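Local coordinates for protein purine nucleoside phosphorylase (Anopheles gambiae, PDB 2P4S) that cleaves inosine, guanosine and their 2'-deoxy forms with phosphate, releasing the free purine base and a pentose 1-phosphate in purine salvage, at residues P162-Q167 with H189-T194; F170-G175 with A227-L232; M215-H220 with N249-K254; R264-E269 with V360-K365; M329-M332 with E337-H340. All blocks are in the same frame, centred on the assembly; numbering follows the deposited sequence.

Interaction 1: residues P162-Q167 with H189-T194; sequences PVMCMQ and HLIGCT
Met164 reaches from the sheet to Ile191 and Cys193, a buried contact inside a beta-alpha-beta crossover: strand 161-167 leads into helix 178-191, which leads into strand 195-204, and the two strands run parallel on either side of strand 112-116. With CG anti to the backbone N (chi1 -167°) and the next torsion also extended, the methionine chain leaves the strand nearly straight. It bends at its last torsion (-35°), which swings the terminal methyl toward the end of the helix. The sulfur is then in ordinary contact, 3.9 Å from SD of Met164 to CD1 of Ile191. Ile191 answers with both of its branches, CD1 beside the thioether sulfur and CG2 facing the methyl, and the two chains cross obliquely. CE of Met164 is tight against CG2 of Ile191, at 3.3 Å, while its place against the sulfur of Cys193 is doubtful. Met188 of the same helix, Phe155 of strand 152-158 and Pro110 complete the apolar surroundings of the Met164 side chain. The helix closes in a Schellman motif, with Gly192 at positive phi (108°), which turns the chain so that Cys193 comes back to face the sheet. At this helix end the amide N of Gly192 bonds to O of His189 at 2.7 Å.

Interaction 2: residues F170-G175 with A227-L232; sequences FHHYEG and AGNNPL. With DIH (7-[[(3R,4R)-3-(hydroxymethyl)-4-oxidanyl-pyrrolidin-1-ium-1-yl]methyl]-3,5-dihydropyrrolo[3,2-d]pyrimidin-4-one), chain F.
His172 and Asn229 approach each other from opposite directions, the imidazole and amide planes turned 51° apart. NE2 of His172 lies 3.1 Å from ND2 of Asn229, and this pair is the whole direct contact. It is the loose part: the backbones stay far apart, with 10.5 Å between CA of His172 and CA of Asn229, and both Asn229 and the preceding Gly228 keep some exposure. The clear hydrogen bonds of these side chains go to other partners: ND1 of His172 to O of Tyr176, ND2 of Asn229 to O of Ala227 of the second subunit. Farther on, Asn230 forms an Asx turn, its OD1 taking N of Leu232 at 2.8 Å. The tight part is on the other side of the short 3-10 turn. There Tyr173 OH donates to O3' of the inhibitor at 2.7 Å, Phe244 of the second subunit meets the Tyr173 ring edge-to-face, and CB of His171 packs over a face of that ring. Binding of the pyrrolidine hydroxyl, which stands in for the sugar, next to the phosphate-binding Phe170 and His171, at a border between subunits, is the arrangement of the active site in trimeric purine nucleoside phosphorylases.

Interaction 3: residues M215-H220 with N249-K254; sequences MLIKDH and NTYDPK
Tyr251 lays its ring under the CG2 methyl of Ile217, which stands over the ring centre in a CH-pi contact, 3.7 Å from CG2 to the ring centroid and 12° off the normal. The methyl is carried there because CG2 is anti to the backbone N of Ile217 (CG1 has chi1 -53°). Thr250 CG2 packs on the opposite face, nearer the rim, and CA of Asp219 comes to 3.7 Å from CD2 of the ring. The phenol end reaches on to His220: OH and ND1 are only 2.5 Å apart, a short and nearly straight hydrogen bond in which either could be the donor. Each partner lies in the plane of the other ring, yet the two planes stand at 87°. Strand 214-221 runs inside the mixed central sheet of the phosphorylase fold, parallel to strand 272-279 and antiparallel to strand 319-329, and Tyr251 packs on it just before helix 253-265. Asp252 is the N-cap of that helix, its OD2 taking N of Leu255. Two waters join the backbones: both donate to O of Lys218, while one accepts from N of Tyr251 (3.0 Å from the water oxygen) and the other donates to O of Tyr251. The side chain of Asp219 starts away from Tyr251, and its OD2 accepts from Tyr334 OH and Ala289 N of the third subunit.

Interaction 4: residues R264-E269 with V360-K365; sequences RQIGIE and VSRIVK
Ile266 and Arg362 are the nearest pair of CA atoms, 9.7 Å apart, where helix 253-265 ends in a Schellman motif with Gly267 at positive phi (85°) beside helix 353-370. The Arg362 chain is extended from CG to NE, long enough to bring the guanidinium to the end of the other helix. There CG2 of Ile266 rests over the centre of one guanidinium face, 3.7 Å from CZ of Arg362. With CG1 at chi1 67°, this methyl is the branch beside the backbone N. At the edge of the same group NH1 of Arg362 donates to OE1 of Gln265 over a rather long 3.3 Å. The oxygen is in the guanidinium plane, but the donor stands 47° out of the carbonyl plane, so the bond is probably modest. The stronger hold on the charge is the salt bridge from NE of Arg362 to OE2 of Glu358, one turn back on its own helix. Gln265 lies at the surface, whereas farther in Ile262 of helix 253-265 packs on Arg362 and Ile363, and Val364 of helix 353-370 turns to Leu158, Val161 and Val163 of strands 152-158 and 161-167.

Interaction 5: residues M329-M332 with E337-H340; sequences MCTM and EEEH
Glu338 extends its side chain past Thr331 and the His340 ring within the loop that joins strand 319-329 to helix 342-350, beside the purine-nucleoside site that includes Asn328. CB of Glu338 lies 3.8 Å from OG1 of Thr331. CG, anti to the backbone N (chi1 174°), comes closer to the same hydroxyl and also rests over one face of the His340 ring, offset toward its rim. CD continues the extended chain, and there the carboxylate divides its work. OE2 accepts from OG1 of Thr331 at 2.6 Å, through the lone pair directed away from the other oxygen. OE1 accepts from the backbone N of Ala248 of the second subunit, so one carboxylate ties the loop to itself and to the neighbouring chain. NE2 of His340 also lies 3.2 Å from OG1 of Thr331. A water links His340 to the backbone of Thr331: it accepts from N of Thr331 and is hydrogen-bonded to NE2 of His340 at 2.8 Å. Cys330, on the pocket side, is near the bound inhibitor. The His340 ring is also met at its edge, in plane, by O of Met329, which is 3.2 Å from CE1 of His340.

Interactions 1 and 3 are buried against the same central sheet, the first wholly apolar with a thioether at its centre, the second mixing a CH-pi contact with hydrogen bonds and waters. Interaction 4 lies at the surface and turns to charge and amide chemistry; it shares helix 253-265 with interaction 3, which packs at its start while interaction 4 takes the end. Interactions 1 and 4 touch where Val163 CG1 meets Val364 CG1 at 3.8 Å. Interactions 2 and 5 are partly buried, lie in loops and are mainly polar; interaction 2 binds the inhibitor through Tyr173, interaction 5 lies beside the pocket, and both contact the second subunit, while interactions 2 and 3 reach the third.

Interaction 1: residues P162-Q167 with H189-T194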
# COMPACT_ATOMS: atom_id res chain seq x y z
N PRO A 162 -22.64 31.86 -4.29
CA PRO A 162 -22.13 31.45 -2.97
C PRO A 162 -21.36 30.12 -3.03
O PRO A 162 -21.88 29.06 -3.49
CB PRO A 162 -23.40 31.32 -2.11
CG PRO A 162 -24.50 31.17 -3.06
CD PRO A 162 -24.11 31.86 -4.33
N VAL A 163 -20.11 30.20 -2.55
CA VAL A 163 -19.21 29.04 -2.42
C VAL A 163 -18.67 28.95 -0.97
O VAL A 163 -18.76 29.91 -0.19
CB VAL A 163 -18.03 29.05 -3.49
CG1 VAL A 163 -18.56 29.16 -4.93
CG2 VAL A 163 -17.06 30.19 -3.24
N MET A 164 -18.17 27.77 -0.64
CA MET A 164 -17.46 27.48 0.59
C MET A 164 -16.07 27.01 0.14
O MET A 164 -15.93 26.01 -0.56
CB MET A 164 -18.16 26.31 1.26
CG MET A 164 -17.75 26.08 2.65
SD MET A 164 -18.63 24.63 3.21
CE MET A 164 -20.13 24.77 2.40
N CYS A 165 -15.04 27.72 0.56
CA CYS A 165 -13.74 27.53 0.02
C CYS A 165 -12.67 27.18 1.10
O CYS A 165 -12.45 27.94 2.07
CB CYS A 165 -13.43 28.79 -0.75
SG CYS A 165 -11.94 28.67 -1.59
N MET A 166 -12.08 25.98 0.98
CA MET A 166 -10.92 25.60 1.78
C MET A 166 -9.67 26.23 1.23
O MET A 166 -9.11 25.77 0.23
CB MET A 166 -10.74 24.10 1.85
CG MET A 166 -11.56 23.45 2.93
SD MET A 166 -11.33 21.66 2.89
CE MET A 166 -9.74 21.41 3.71
N GLN A 167 -9.25 27.30 1.86
CA GLN A 167 -8.02 27.95 1.48
C GLN A 167 -6.86 27.27 2.19
O GLN A 167 -6.48 27.64 3.33
CB GLN A 167 -8.06 29.42 1.81
CG GLN A 167 -6.90 30.18 1.20
CD GLN A 167 -6.91 31.65 1.60
OE1 GLN A 167 -7.54 32.02 2.59
NE2 GLN A 167 -6.21 32.48 0.84
N HIS A 189 -21.03 18.76 2.80
CA HIS A 189 -22.28 18.08 2.52
C HIS A 189 -23.36 18.45 3.57
O HIS A 189 -24.49 18.83 3.23
CB HIS A 189 -22.01 16.57 2.52
CG HIS A 189 -23.23 15.71 2.58
ND1 HIS A 189 -24.15 15.63 1.56
CD2 HIS A 189 -23.64 14.82 3.53
CE1 HIS A 189 -25.10 14.77 1.89
NE2 HIS A 189 -24.80 14.25 3.08
N LEU A 190 -23.01 18.31 4.85
CA LEU A 190 -23.95 18.60 5.93
C LEU A 190 -24.46 20.05 5.87
O LEU A 190 -25.61 20.31 6.16
CB LEU A 190 -23.31 18.30 7.28
CG LEU A 190 -23.10 16.84 7.62
CD1 LEU A 190 -22.45 16.74 9.01
CD2 LEU A 190 -24.41 16.02 7.52
N ILE A 191 -23.60 20.97 5.46
CA ILE A 191 -23.97 22.35 5.17
C ILE A 191 -24.87 22.53 3.93
O ILE A 191 -25.49 23.58 3.79
CB ILE A 191 -22.68 23.19 5.05
CG1 ILE A 191 -22.08 23.42 6.46
CG2 ILE A 191 -22.86 24.49 4.20
CD1 ILE A 191 -20.68 23.98 6.44
N GLY A 192 -24.93 21.52 3.05
CA GLY A 192 -25.71 21.58 1.84
C GLY A 192 -24.98 21.72 0.51
O GLY A 192 -25.64 21.89 -0.50
N CYS A 193 -23.64 21.68 0.47
CA CYS A 193 -22.92 21.57 -0.82
C CYS A 193 -23.32 20.30 -1.57
O CYS A 193 -23.29 19.19 -1.00
CB CYS A 193 -21.40 21.61 -0.64
SG CYS A 193 -20.79 23.13 0.09
N THR A 194 -23.69 20.49 -2.85
CA THR A 194 -24.06 19.37 -3.74
C THR A 194 -22.86 19.03 -4.62
O THR A 194 -22.76 17.94 -5.18
CB THR A 194 -25.30 19.72 -4.68
OG1 THR A 194 -25.02 20.93 -5.36
CG2 THR A 194 -26.64 19.86 -3.92

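Interaction 2: residues F170-G175 with A227-L232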
# COMPACT_ATOMS: atom_id res chain seq x y z
N PHE A 170 -5.24 19.59 3.98
CA PHE A 170 -4.57 18.63 4.89
C PHE A 170 -4.08 17.43 4.09
O PHE A 170 -4.81 16.90 3.24
CB PHE A 170 -5.57 18.12 5.98
CG PHE A 170 -6.38 19.22 6.60
CD1 PHE A 170 -5.74 20.37 7.10
CD2 PHE A 170 -7.77 19.16 6.61
CE1 PHE A 170 -6.50 21.41 7.65
CE2 PHE A 170 -8.52 20.23 7.17
CZ PHE A 170 -7.89 21.33 7.68
N HIS A 171 -2.87 16.99 4.40
CA HIS A 171 -2.23 15.92 3.64
C HIS A 171 -1.83 14.82 4.58
O HIS A 171 -1.49 15.08 5.74
CB HIS A 171 -0.98 16.43 2.94
CG HIS A 171 -1.14 17.76 2.26
ND1 HIS A 171 -1.34 17.88 0.90
CD2 HIS A 171 -1.07 19.03 2.74
CE1 HIS A 171 -1.41 19.16 0.57
NE2 HIS A 171 -1.24 19.88 1.67
N HIS A 172 -1.85 13.61 4.04
CA HIS A 172 -1.51 12.41 4.78
C HIS A 172 -0.08 12.41 5.34
O HIS A 172 0.14 11.92 6.44
CB HIS A 172 -1.77 11.19 3.88
CG HIS A 172 -1.82 9.88 4.60
ND1 HIS A 172 -2.58 9.67 5.73
CD2 HIS A 172 -1.24 8.70 4.31
CE1 HIS A 172 -2.46 8.42 6.12
NE2 HIS A 172 -1.66 7.80 5.27
N TYR A 173 0.87 12.94 4.57
CA TYR A 173 2.28 13.10 5.02
C TYR A 173 2.46 14.05 6.24
O TYR A 173 3.55 14.09 6.87
CB TYR A 173 3.20 13.53 3.86
CG TYR A 173 2.87 14.88 3.26
CD1 TYR A 173 3.12 16.08 3.98
CD2 TYR A 173 2.36 14.98 1.96
CE1 TYR A 173 2.80 17.34 3.43
CE2 TYR A 173 2.04 16.23 1.42
CZ TYR A 173 2.28 17.41 2.16
OH TYR A 173 1.95 18.66 1.61
N GLU A 174 1.41 14.82 6.56
CA GLU A 174 1.40 15.63 7.80
C GLU A 174 1.14 14.74 9.00
O GLU A 174 1.29 15.16 10.11
CB GLU A 174 0.41 16.79 7.73
CG GLU A 174 0.76 17.87 6.67
CD GLU A 174 -0.34 18.97 6.49
OE1 GLU A 174 -0.36 19.93 7.29
OE2 GLU A 174 -1.18 18.89 5.57
N GLY A 175 0.75 13.49 8.79
CA GLY A 175 0.40 12.66 9.92
C GLY A 175 -1.10 12.51 10.13
O GLY A 175 -1.49 11.80 11.02
N ALA A 227 -4.07 -0.90 -0.96
CA ALA A 227 -3.31 -1.39 0.21
C ALA A 227 -4.15 -1.41 1.48
O ALA A 227 -3.71 -1.94 2.51
CB ALA A 227 -2.06 -0.52 0.43
N GLY A 228 -5.36 -0.86 1.39
CA GLY A 228 -6.25 -0.76 2.55
C GLY A 228 -6.32 0.59 3.24
O GLY A 228 -6.92 0.69 4.30
N ASN A 229 -5.73 1.63 2.66
CA ASN A 229 -5.70 2.95 3.27
C ASN A 229 -6.78 3.81 2.57
O ASN A 229 -6.55 4.40 1.51
CB ASN A 229 -4.28 3.51 3.14
CG ASN A 229 -4.05 4.79 3.93
OD1 ASN A 229 -4.86 5.20 4.77
ND2 ASN A 229 -2.91 5.41 3.69
N ASN A 230 -7.97 3.84 3.16
CA ASN A 230 -9.17 4.44 2.51
C ASN A 230 -9.86 5.25 3.56
O ASN A 230 -9.99 4.76 4.65
CB ASN A 230 -10.11 3.32 1.99
CG ASN A 230 -11.24 3.84 1.11
OD1 ASN A 230 -12.19 4.43 1.62
ND2 ASN A 230 -11.18 3.59 -0.21
N PRO A 231 -10.36 6.47 3.24
CA PRO A 231 -11.13 7.26 4.23
C PRO A 231 -12.45 6.59 4.72
O PRO A 231 -13.00 7.00 5.73
CB PRO A 231 -11.41 8.58 3.50
CG PRO A 231 -11.39 8.21 2.06
CD PRO A 231 -10.29 7.20 1.95
N LEU A 232 -12.93 5.55 4.06
CA LEU A 232 -14.19 4.97 4.44
C LEU A 232 -14.02 3.72 5.29
O LEU A 232 -14.99 3.08 5.66
CB LEU A 232 -15.03 4.66 3.19
CG LEU A 232 -15.19 5.78 2.17
CD1 LEU A 232 -15.94 5.20 0.99
CD2 LEU A 232 -15.89 7.04 2.76
O5' DIH F . 5.52 20.69 -3.17
C5' DIH F . 5.02 19.55 -2.44
C4' DIH F . 3.52 19.70 -2.38
C6' DIH F . 2.92 19.89 -3.79
C3' DIH F . 2.90 18.46 -1.78
O3' DIH F . 1.75 18.85 -1.04
C2' DIH F . 2.43 17.68 -2.99
N1' DIH F . 1.94 18.76 -3.90
C10 DIH F . 1.65 18.22 -5.24
C9 DIH F . 2.80 17.95 -6.18
C8 DIH F . 3.35 18.89 -7.09
N7 DIH F . 4.34 18.28 -7.79
C5 DIH F . 4.46 16.99 -7.39
C6 DIH F . 5.30 15.83 -7.81
O6 DIH F . 6.20 15.94 -8.74
N1 DIH F . 5.06 14.67 -7.15
C2 DIH F . 4.13 14.54 -6.16
N3 DIH F . 3.34 15.55 -5.78
C4 DIH F . 3.49 16.77 -6.39

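Interaction 3: residues M215-H220 with N249-K254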
# COMPACT_ATOMS: atom_id res chain seq x y z
N MET A 215 -4.50 19.97 -15.99
CA MET A 215 -5.07 18.69 -16.34
C MET A 215 -6.39 18.47 -15.62
O MET A 215 -6.38 18.26 -14.41
CB MET A 215 -4.12 17.55 -15.98
CG MET A 215 -4.56 16.21 -16.60
SD MET A 215 -3.86 14.81 -15.76
CE MET A 215 -4.78 14.80 -14.20
N LEU A 216 -7.50 18.44 -16.36
CA LEU A 216 -8.75 17.87 -15.84
C LEU A 216 -8.50 16.44 -15.41
O LEU A 216 -7.90 15.65 -16.12
CB LEU A 216 -9.89 17.86 -16.86
CG LEU A 216 -10.11 19.21 -17.57
CD1 LEU A 216 -11.14 19.10 -18.67
CD2 LEU A 216 -10.41 20.36 -16.56
N ILE A 217 -9.02 16.11 -14.24
CA ILE A 217 -8.94 14.75 -13.77
C ILE A 217 -10.14 14.03 -14.33
O ILE A 217 -11.30 14.39 -14.06
CB ILE A 217 -8.79 14.67 -12.23
CG1 ILE A 217 -7.61 15.55 -11.77
CG2 ILE A 217 -8.68 13.17 -11.78
CD1 ILE A 217 -7.36 15.59 -10.22
N LYS A 218 -9.85 13.05 -15.17
CA LYS A 218 -10.87 12.24 -15.76
C LYS A 218 -11.05 10.99 -14.89
O LYS A 218 -12.13 10.41 -14.85
CB LYS A 218 -10.45 11.88 -17.19
CG LYS A 218 -11.44 10.95 -17.89
CD LYS A 218 -11.02 10.61 -19.35
CE LYS A 218 -12.24 10.04 -20.12
NZ LYS A 218 -11.75 9.68 -21.54
N ASP A 219 -9.97 10.57 -14.22
CA ASP A 219 -10.00 9.37 -13.42
C ASP A 219 -8.80 9.36 -12.49
O ASP A 219 -7.90 10.18 -12.65
CB ASP A 219 -9.97 8.12 -14.33
CG ASP A 219 -10.70 6.93 -13.70
OD1 ASP A 219 -11.07 7.02 -12.50
OD2 ASP A 219 -10.86 5.92 -14.39
N HIS A 220 -8.80 8.47 -11.53
CA HIS A 220 -7.64 8.30 -10.68
C HIS A 220 -7.32 6.80 -10.46
O HIS A 220 -8.13 5.92 -10.77
CB HIS A 220 -7.81 9.07 -9.33
CG HIS A 220 -8.86 8.51 -8.43
ND1 HIS A 220 -9.84 9.28 -7.84
CD2 HIS A 220 -9.10 7.23 -8.04
CE1 HIS A 220 -10.62 8.50 -7.11
NE2 HIS A 220 -10.19 7.26 -7.21
N ASN A 249 -18.12 7.58 -13.58
CA ASN A 249 -18.43 9.01 -13.70
C ASN A 249 -18.23 9.79 -12.40
O ASN A 249 -18.89 10.80 -12.19
CB ASN A 249 -19.84 9.23 -14.25
CG ASN A 249 -20.10 8.40 -15.52
OD1 ASN A 249 -19.23 8.27 -16.39
ND2 ASN A 249 -21.27 7.81 -15.58
N THR A 250 -17.31 9.35 -11.56
CA THR A 250 -16.94 10.09 -10.34
C THR A 250 -16.50 11.48 -10.69
O THR A 250 -16.93 12.45 -10.04
CB THR A 250 -15.80 9.37 -9.59
OG1 THR A 250 -16.32 8.18 -9.01
CG2 THR A 250 -15.15 10.22 -8.51
N TYR A 251 -15.62 11.60 -11.68
CA TYR A 251 -15.20 12.92 -12.17
C TYR A 251 -16.17 13.29 -13.30
O TYR A 251 -16.15 12.68 -14.37
CB TYR A 251 -13.73 12.89 -12.62
CG TYR A 251 -12.81 12.62 -11.48
CD1 TYR A 251 -12.43 13.63 -10.59
CD2 TYR A 251 -12.33 11.32 -11.25
CE1 TYR A 251 -11.60 13.35 -9.50
CE2 TYR A 251 -11.50 11.04 -10.17
CZ TYR A 251 -11.14 12.05 -9.30
OH TYR A 251 -10.29 11.74 -8.25
N ASP A 252 -17.04 14.26 -13.04
CA ASP A 252 -18.27 14.41 -13.83
C ASP A 252 -17.99 14.70 -15.32
O ASP A 252 -17.36 15.71 -15.63
CB ASP A 252 -19.19 15.45 -13.21
CG ASP A 252 -20.56 15.47 -13.87
OD1 ASP A 252 -21.38 14.55 -13.60
OD2 ASP A 252 -20.78 16.40 -14.69
N PRO A 253 -18.38 13.79 -16.23
CA PRO A 253 -18.09 14.00 -17.66
C PRO A 253 -18.60 15.33 -18.24
O PRO A 253 -17.87 15.99 -18.99
CB PRO A 253 -18.76 12.78 -18.34
CG PRO A 253 -18.71 11.73 -17.29
CD PRO A 253 -19.04 12.49 -15.99
N LYS A 254 -19.80 15.73 -17.86
CA LYS A 254 -20.38 16.98 -18.33
C LYS A 254 -19.65 18.20 -17.85
O LYS A 254 -19.51 19.15 -18.61
CB LYS A 254 -21.84 17.09 -17.93
CG LYS A 254 -22.83 16.29 -18.72
CD LYS A 254 -24.15 16.34 -17.96
CE LYS A 254 -25.34 16.06 -18.85
NZ LYS A 254 -26.63 16.40 -18.08
O HOH W 1 -14.55 9.30 -13.36
O HOH W 2 -14.73 11.52 -16.02

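Interaction 4: residues R264-E269 with V360-K365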
# COMPACT_ATOMS: atom_id res chain seq x y z
N ARG A 264 -11.36 27.22 -24.09
CA ARG A 264 -11.27 27.98 -25.34
C ARG A 264 -11.81 29.44 -25.22
O ARG A 264 -11.21 30.37 -25.78
CB ARG A 264 -11.87 27.21 -26.55
CG ARG A 264 -11.53 27.90 -27.84
CD ARG A 264 -11.76 27.11 -29.09
NE ARG A 264 -11.55 27.97 -30.24
CZ ARG A 264 -12.16 27.81 -31.41
NH1 ARG A 264 -13.05 26.82 -31.62
NH2 ARG A 264 -11.87 28.66 -32.38
N GLN A 265 -12.92 29.65 -24.49
CA GLN A 265 -13.43 31.02 -24.21
C GLN A 265 -12.38 31.95 -23.61
O GLN A 265 -12.34 33.12 -23.95
CB GLN A 265 -14.65 31.01 -23.30
CG GLN A 265 -15.90 30.31 -23.88
CD GLN A 265 -16.95 30.06 -22.78
OE1 GLN A 265 -16.70 30.28 -21.56
NE2 GLN A 265 -18.15 29.61 -23.20
N ILE A 266 -11.52 31.42 -22.73
CA ILE A 266 -10.56 32.27 -22.01
C ILE A 266 -9.13 32.18 -22.56
O ILE A 266 -8.20 32.79 -22.03
CB ILE A 266 -10.67 32.09 -20.47
CG1 ILE A 266 -10.20 30.68 -20.05
CG2 ILE A 266 -12.12 32.40 -20.05
CD1 ILE A 266 -10.16 30.45 -18.55
N GLY A 267 -8.97 31.46 -23.65
CA GLY A 267 -7.70 31.47 -24.37
C GLY A 267 -6.65 30.51 -23.86
O GLY A 267 -5.49 30.67 -24.17
N ILE A 268 -7.04 29.50 -23.08
CA ILE A 268 -6.08 28.53 -22.53
C ILE A 268 -6.19 27.07 -23.05
O ILE A 268 -5.69 26.13 -22.41
CB ILE A 268 -6.10 28.51 -20.97
CG1 ILE A 268 -7.47 28.01 -20.46
CG2 ILE A 268 -5.60 29.89 -20.40
CD1 ILE A 268 -7.47 27.57 -19.00
N GLU A 269 -6.85 26.89 -24.20
CA GLU A 269 -7.10 25.55 -24.73
C GLU A 269 -5.87 24.70 -24.94
O GLU A 269 -5.92 23.48 -24.70
CB GLU A 269 -8.03 25.57 -25.96
CG GLU A 269 -7.50 26.25 -27.18
CD GLU A 269 -7.56 27.80 -27.15
OE1 GLU A 269 -7.84 28.47 -26.13
OE2 GLU A 269 -7.27 28.36 -28.21
N VAL A 360 -12.14 28.74 -12.72
CA VAL A 360 -12.99 28.18 -11.67
C VAL A 360 -14.36 28.90 -11.53
O VAL A 360 -15.40 28.27 -11.30
CB VAL A 360 -12.24 28.11 -10.31
CG1 VAL A 360 -13.22 27.75 -9.15
CG2 VAL A 360 -11.12 27.06 -10.40
N SER A 361 -14.32 30.21 -11.67
CA SER A 361 -15.50 31.06 -11.62
C SER A 361 -16.53 30.73 -12.72
O SER A 361 -17.74 30.65 -12.46
CB SER A 361 -14.99 32.51 -11.72
OG SER A 361 -16.06 33.38 -11.73
N ARG A 362 -16.05 30.48 -13.93
CA ARG A 362 -16.92 29.97 -15.01
C ARG A 362 -17.49 28.56 -14.81
O ARG A 362 -18.65 28.34 -15.18
CB ARG A 362 -16.23 30.11 -16.35
CG ARG A 362 -15.99 31.54 -16.66
CD ARG A 362 -15.70 31.81 -18.09
NE ARG A 362 -15.37 33.23 -18.26
CZ ARG A 362 -15.45 33.89 -19.42
NH1 ARG A 362 -15.84 33.25 -20.52
NH2 ARG A 362 -15.12 35.18 -19.48
N ILE A 363 -16.73 27.63 -14.21
CA ILE A 363 -17.31 26.32 -13.79
C ILE A 363 -18.42 26.44 -12.76
O ILE A 363 -19.47 25.80 -12.89
CB ILE A 363 -16.25 25.26 -13.32
CG1 ILE A 363 -15.66 24.54 -14.55
CG2 ILE A 363 -16.89 24.13 -12.47
CD1 ILE A 363 -14.27 25.00 -14.78
N VAL A 364 -18.19 27.23 -11.73
CA VAL A 364 -19.19 27.43 -10.67
C VAL A 364 -20.46 28.08 -11.27
O VAL A 364 -21.61 27.71 -10.93
CB VAL A 364 -18.58 28.30 -9.52
CG1 VAL A 364 -19.67 28.80 -8.55
CG2 VAL A 364 -17.52 27.53 -8.78
N LYS A 365 -20.23 29.06 -12.16
CA LYS A 365 -21.34 29.71 -12.87
C LYS A 365 -22.16 28.69 -13.69
O LYS A 365 -23.38 28.74 -13.68
CB LYS A 365 -20.81 30.85 -13.73
CG LYS A 365 -21.79 31.42 -14.79
CD LYS A 365 -20.99 32.22 -15.85
CE LYS A 365 -21.88 33.25 -16.58
NZ LYS A 365 -22.67 32.62 -17.68

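Interaction 5: residues M329-M332 with E337-H340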
# COMPACT_ATOMS: atom_id res chain seq x y z
N MET A 329 7.59 19.13 -14.13
CA MET A 329 7.63 17.89 -14.86
C MET A 329 8.27 16.86 -13.95
O MET A 329 9.18 17.19 -13.20
CB MET A 329 8.43 18.06 -16.19
CG MET A 329 7.73 18.97 -17.25
SD MET A 329 5.94 18.64 -17.43
CE MET A 329 5.95 17.06 -18.29
N CYS A 330 7.74 15.64 -13.96
CA CYS A 330 8.38 14.55 -13.22
C CYS A 330 9.74 14.26 -13.87
O CYS A 330 9.88 14.36 -15.11
CB CYS A 330 7.52 13.30 -13.29
SG CYS A 330 6.02 13.44 -12.37
N THR A 331 10.73 13.88 -13.06
CA THR A 331 12.03 13.48 -13.58
C THR A 331 11.97 12.15 -14.34
O THR A 331 11.62 11.10 -13.79
CB THR A 331 13.10 13.39 -12.46
OG1 THR A 331 13.02 14.56 -11.63
CG2 THR A 331 14.53 13.29 -13.09
N MET A 332 12.37 12.20 -15.60
CA MET A 332 12.19 11.02 -16.44
C MET A 332 13.47 10.30 -16.92
O MET A 332 13.41 9.33 -17.66
CB MET A 332 11.22 11.38 -17.56
CG MET A 332 9.79 11.47 -16.98
SD MET A 332 8.94 12.31 -18.22
CE MET A 332 7.65 13.33 -17.42
N GLU A 337 18.62 17.36 -15.04
CA GLU A 337 18.79 18.10 -13.80
C GLU A 337 17.42 18.19 -13.15
O GLU A 337 16.43 18.50 -13.82
CB GLU A 337 19.45 19.48 -14.02
CG GLU A 337 20.99 19.41 -14.00
CD GLU A 337 21.50 18.52 -12.85
OE1 GLU A 337 21.30 18.95 -11.68
OE2 GLU A 337 22.04 17.39 -13.10
N GLU A 338 17.36 17.83 -11.87
CA GLU A 338 16.13 17.88 -11.12
C GLU A 338 16.15 19.09 -10.20
O GLU A 338 17.08 19.27 -9.42
CB GLU A 338 15.91 16.59 -10.33
CG GLU A 338 14.71 16.62 -9.39
CD GLU A 338 14.56 15.32 -8.63
OE1 GLU A 338 15.12 15.20 -7.51
OE2 GLU A 338 13.92 14.39 -9.18
N GLU A 339 15.11 19.91 -10.31
CA GLU A 339 14.97 21.09 -9.48
C GLU A 339 13.53 21.15 -8.93
O GLU A 339 12.83 22.13 -9.14
CB GLU A 339 15.34 22.36 -10.28
CG GLU A 339 16.84 22.45 -10.66
CD GLU A 339 17.15 23.57 -11.69
OE1 GLU A 339 17.10 24.78 -11.32
OE2 GLU A 339 17.47 23.22 -12.86
N HIS A 340 13.09 20.10 -8.25
CA HIS A 340 11.77 20.10 -7.61
C HIS A 340 11.89 20.98 -6.38
O HIS A 340 12.72 20.70 -5.51
CB HIS A 340 11.35 18.69 -7.17
CG HIS A 340 11.15 17.73 -8.30
ND1 HIS A 340 10.73 18.13 -9.55
CD2 HIS A 340 11.27 16.38 -8.35
CE1 HIS A 340 10.62 17.07 -10.33
NE2 HIS A 340 10.93 15.99 -9.62
O HOH W 3 10.22 13.41 -10.26